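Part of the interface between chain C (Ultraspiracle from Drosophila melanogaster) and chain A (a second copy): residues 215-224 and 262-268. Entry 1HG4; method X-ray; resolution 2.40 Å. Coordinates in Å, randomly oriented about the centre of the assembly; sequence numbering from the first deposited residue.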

# COMPACT_ATOMS: atom_id res chain seq x y z
N CYS C 215 12.86 -11.07 -17.92
CA CYS C 215 12.79 -12.53 -18.03
C CYS C 215 11.97 -12.98 -19.23
O CYS C 215 12.46 -13.72 -20.08
CB CYS C 215 12.21 -13.14 -16.76
SG CYS C 215 13.43 -13.37 -15.45
N ARG C 216 10.73 -12.53 -19.29
CA ARG C 216 9.85 -12.90 -20.38
C ARG C 216 10.43 -12.57 -21.76
O ARG C 216 10.14 -13.26 -22.73
CB ARG C 216 8.48 -12.24 -20.18
CG ARG C 216 7.79 -12.72 -18.92
CD ARG C 216 6.50 -11.97 -18.62
NE ARG C 216 5.46 -12.24 -19.61
CZ ARG C 216 4.22 -11.76 -19.53
NH1 ARG C 216 3.88 -10.98 -18.51
NH2 ARG C 216 3.33 -12.05 -20.47
N LEU C 217 11.27 -11.55 -21.82
CA LEU C 217 11.87 -11.15 -23.09
C LEU C 217 13.20 -11.82 -23.43
O LEU C 217 13.40 -12.28 -24.56
CB LEU C 217 12.05 -9.63 -23.12
CG LEU C 217 10.73 -8.88 -23.23
CD1 LEU C 217 10.96 -7.38 -23.09
CD2 LEU C 217 10.09 -9.21 -24.58
N GLU C 218 14.11 -11.89 -22.47
CA GLU C 218 15.41 -12.50 -22.72
C GLU C 218 15.56 -13.92 -22.19
O GLU C 218 16.67 -14.43 -22.05
CB GLU C 218 16.52 -11.61 -22.14
CG GLU C 218 16.63 -10.27 -22.84
CD GLU C 218 17.98 -9.61 -22.64
OE1 GLU C 218 19.00 -10.26 -22.96
OE2 GLU C 218 18.03 -8.46 -22.16
N HIS C 219 14.42 -14.55 -21.91
CA HIS C 219 14.38 -15.92 -21.41
C HIS C 219 12.97 -16.45 -21.66
O HIS C 219 12.31 -16.93 -20.73
CB HIS C 219 14.69 -15.96 -19.91
CG HIS C 219 16.14 -15.82 -19.59
ND1 HIS C 219 17.07 -16.81 -19.86
CD2 HIS C 219 16.83 -14.81 -19.01
CE1 HIS C 219 18.26 -16.42 -19.45
NE2 HIS C 219 18.15 -15.21 -18.93
N PRO C 220 12.49 -16.36 -22.91
CA PRO C 220 11.15 -16.82 -23.31
C PRO C 220 10.77 -18.13 -22.64
O PRO C 220 9.64 -18.33 -22.22
CB PRO C 220 11.27 -16.96 -24.82
CG PRO C 220 12.22 -15.86 -25.17
CD PRO C 220 13.28 -16.03 -24.10
N GLY C 221 11.75 -19.01 -22.53
CA GLY C 221 11.50 -20.29 -21.92
C GLY C 221 11.08 -20.30 -20.46
O GLY C 221 10.01 -19.82 -20.09
N ASP C 222 11.97 -20.86 -19.64
CA ASP C 222 11.80 -21.09 -18.21
C ASP C 222 10.99 -20.04 -17.47
O ASP C 222 11.49 -18.97 -17.14
CB ASP C 222 13.18 -21.26 -17.56
CG ASP C 222 13.10 -21.74 -16.12
OD1 ASP C 222 12.11 -22.42 -15.76
OD2 ASP C 222 14.04 -21.44 -15.34
N ASP C 223 9.73 -20.37 -17.21
CA ASP C 223 8.84 -19.46 -16.49
C ASP C 223 9.16 -19.49 -15.01
O ASP C 223 8.59 -18.73 -14.24
CB ASP C 223 7.38 -19.85 -16.70
CG ASP C 223 7.13 -21.35 -16.53
OD1 ASP C 223 7.12 -21.82 -15.36
OD2 ASP C 223 6.96 -22.04 -17.56
N GLY C 224 10.07 -20.37 -14.61
CA GLY C 224 10.43 -20.45 -13.21
C GLY C 224 11.67 -19.63 -12.88
O GLY C 224 12.11 -19.59 -11.73
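Chain A, residues 262-268: FLEQLEA

A contact between two protein copies need not be held by hydrogen bonds, and the patch formed here by chains C and A of Ultraspiracle shows how side chains can fill the gap between two surfaces by van der Waals packing. The two stretches bury only 183 Å² between them, both sides summed, and no hydrogen bond crosses from one to the other.

Chain A contributes the end of a helix. Residues 262-266 are helical, and the backbone bonds from Leu A266 N to Phe A262 O and from Glu A267 N to Leu A263 O, both 2.9 Å, keep the regular spacing up to the point where the chain leaves the helix. Ala A268, with a phi/psi of -106/159, has already turned to an extended conformation. Chain C presents the last part of a helix followed by a loop. The nearest CA pairs run in opposite senses along the sequences: Arg C216 CA lies 8.4 Å from Glu A267 CA, and Asp C223 CA lies 8.5 Å from Leu A263 CA. At such separations every close contact involves at least one side chain, in some cases set against a backbone oxygen.

Leu A263, in the helix, and Glu A267, just past its end but still bonded through N to Leu A263 O, both reach Asp C223. The CB of Asp C223 points toward chain A, and its p rotamer (chi1 47°) places Asp C223 CG 3.6 Å from Leu A263 CD1, a van der Waals contact between a carboxylate carbon and a methyl group. Leu A263 also points toward its partner, with chi1 at -141°, between the usual wells, and chi2 t.

Glu A267 reaches the loop differently. Its CA-to-CB bond points sideways, but an m, t side chain carries the carboxylate nearer, so that Glu A267 OE2 comes within 3.5 Å of Asp C223 CB and 4.2 Å of Gly C221 O. The cost is electrostatic: Asp C223 OD2 and Glu A267 OE2 are 4.1 Å apart, two like charges with no bond between them.

Arg C216 also starts sideways and ends nearer. Its m, t, p conformation brings the guanidinium near the helix end, where Arg C216 NH2 is 4.2 Å from Leu A266 O, in an oblique approach too long for a hydrogen bond.

Asp C222 provides the contrast. Its CB points away from chain A, and its t rotamer serves its own chain: Asp C222 OD1 accepts from Gly C224 N at 3.1 Å, capping the turn that leads into the next helix. Of two neighbouring aspartates, one caps its own chain while the other packs against chain A.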

# COMPACT_ATOMS: atom_id res chain seq x y z
N PHE A 262 -3.32 -21.60 -17.35
CA PHE A 262 -3.38 -20.14 -17.35
C PHE A 262 -2.05 -19.57 -17.84
O PHE A 262 -2.00 -18.67 -18.68
CB PHE A 262 -3.66 -19.60 -15.94
CG PHE A 262 -5.10 -19.68 -15.52
CD1 PHE A 262 -6.13 -19.58 -16.46
CD2 PHE A 262 -5.43 -19.81 -14.17
CE1 PHE A 262 -7.47 -19.61 -16.06
CE2 PHE A 262 -6.77 -19.84 -13.75
CZ PHE A 262 -7.80 -19.74 -14.70
N LEU A 263 -0.97 -20.10 -17.28
CA LEU A 263 0.37 -19.65 -17.63
C LEU A 263 0.63 -19.79 -19.12
O LEU A 263 1.21 -18.91 -19.75
CB LEU A 263 1.41 -20.48 -16.87
CG LEU A 263 2.65 -19.78 -16.33
CD1 LEU A 263 3.61 -20.83 -15.80
CD2 LEU A 263 3.31 -18.96 -17.42
N GLU A 264 0.18 -20.91 -19.69
CA GLU A 264 0.39 -21.17 -21.10
C GLU A 264 -0.40 -20.24 -22.01
O GLU A 264 0.13 -19.80 -23.04
CB GLU A 264 0.07 -22.64 -21.41
CG GLU A 264 0.83 -23.60 -20.48
CD GLU A 264 0.67 -25.07 -20.86
OE1 GLU A 264 -0.47 -25.48 -21.21
OE2 GLU A 264 1.68 -25.81 -20.79
N GLN A 265 -1.63 -19.90 -21.64
CA GLN A 265 -2.40 -18.99 -22.49
C GLN A 265 -1.81 -17.59 -22.36
O GLN A 265 -1.70 -16.87 -23.36
CB GLN A 265 -3.88 -18.96 -22.11
CG GLN A 265 -4.74 -18.27 -23.16
CD GLN A 265 -6.23 -18.28 -22.84
OE1 GLN A 265 -6.75 -19.25 -22.31
NE2 GLN A 265 -6.92 -17.20 -23.19
N LEU A 266 -1.41 -17.21 -21.15
CA LEU A 266 -0.83 -15.89 -20.95
C LEU A 266 0.45 -15.71 -21.74
O LEU A 266 0.65 -14.68 -22.37
CB LEU A 266 -0.58 -15.64 -19.45
CG LEU A 266 -1.83 -15.30 -18.64
CD1 LEU A 266 -1.52 -15.28 -17.16
CD2 LEU A 266 -2.39 -13.98 -19.11
N GLU A 267 1.32 -16.72 -21.71
CA GLU A 267 2.60 -16.66 -22.43
C GLU A 267 2.40 -16.71 -23.93
O GLU A 267 3.36 -16.58 -24.69
CB GLU A 267 3.52 -17.80 -22.00
CG GLU A 267 4.01 -17.70 -20.56
CD GLU A 267 4.89 -18.87 -20.16
OE1 GLU A 267 4.43 -20.03 -20.27
OE2 GLU A 267 6.04 -18.64 -19.72
N ALA A 268 1.16 -16.88 -24.36
CA ALA A 268 0.87 -16.94 -25.78
C ALA A 268 0.21 -15.65 -26.22
O ALA A 268 -0.34 -14.92 -25.41
CB ALA A 268 -0.04 -18.12 -26.06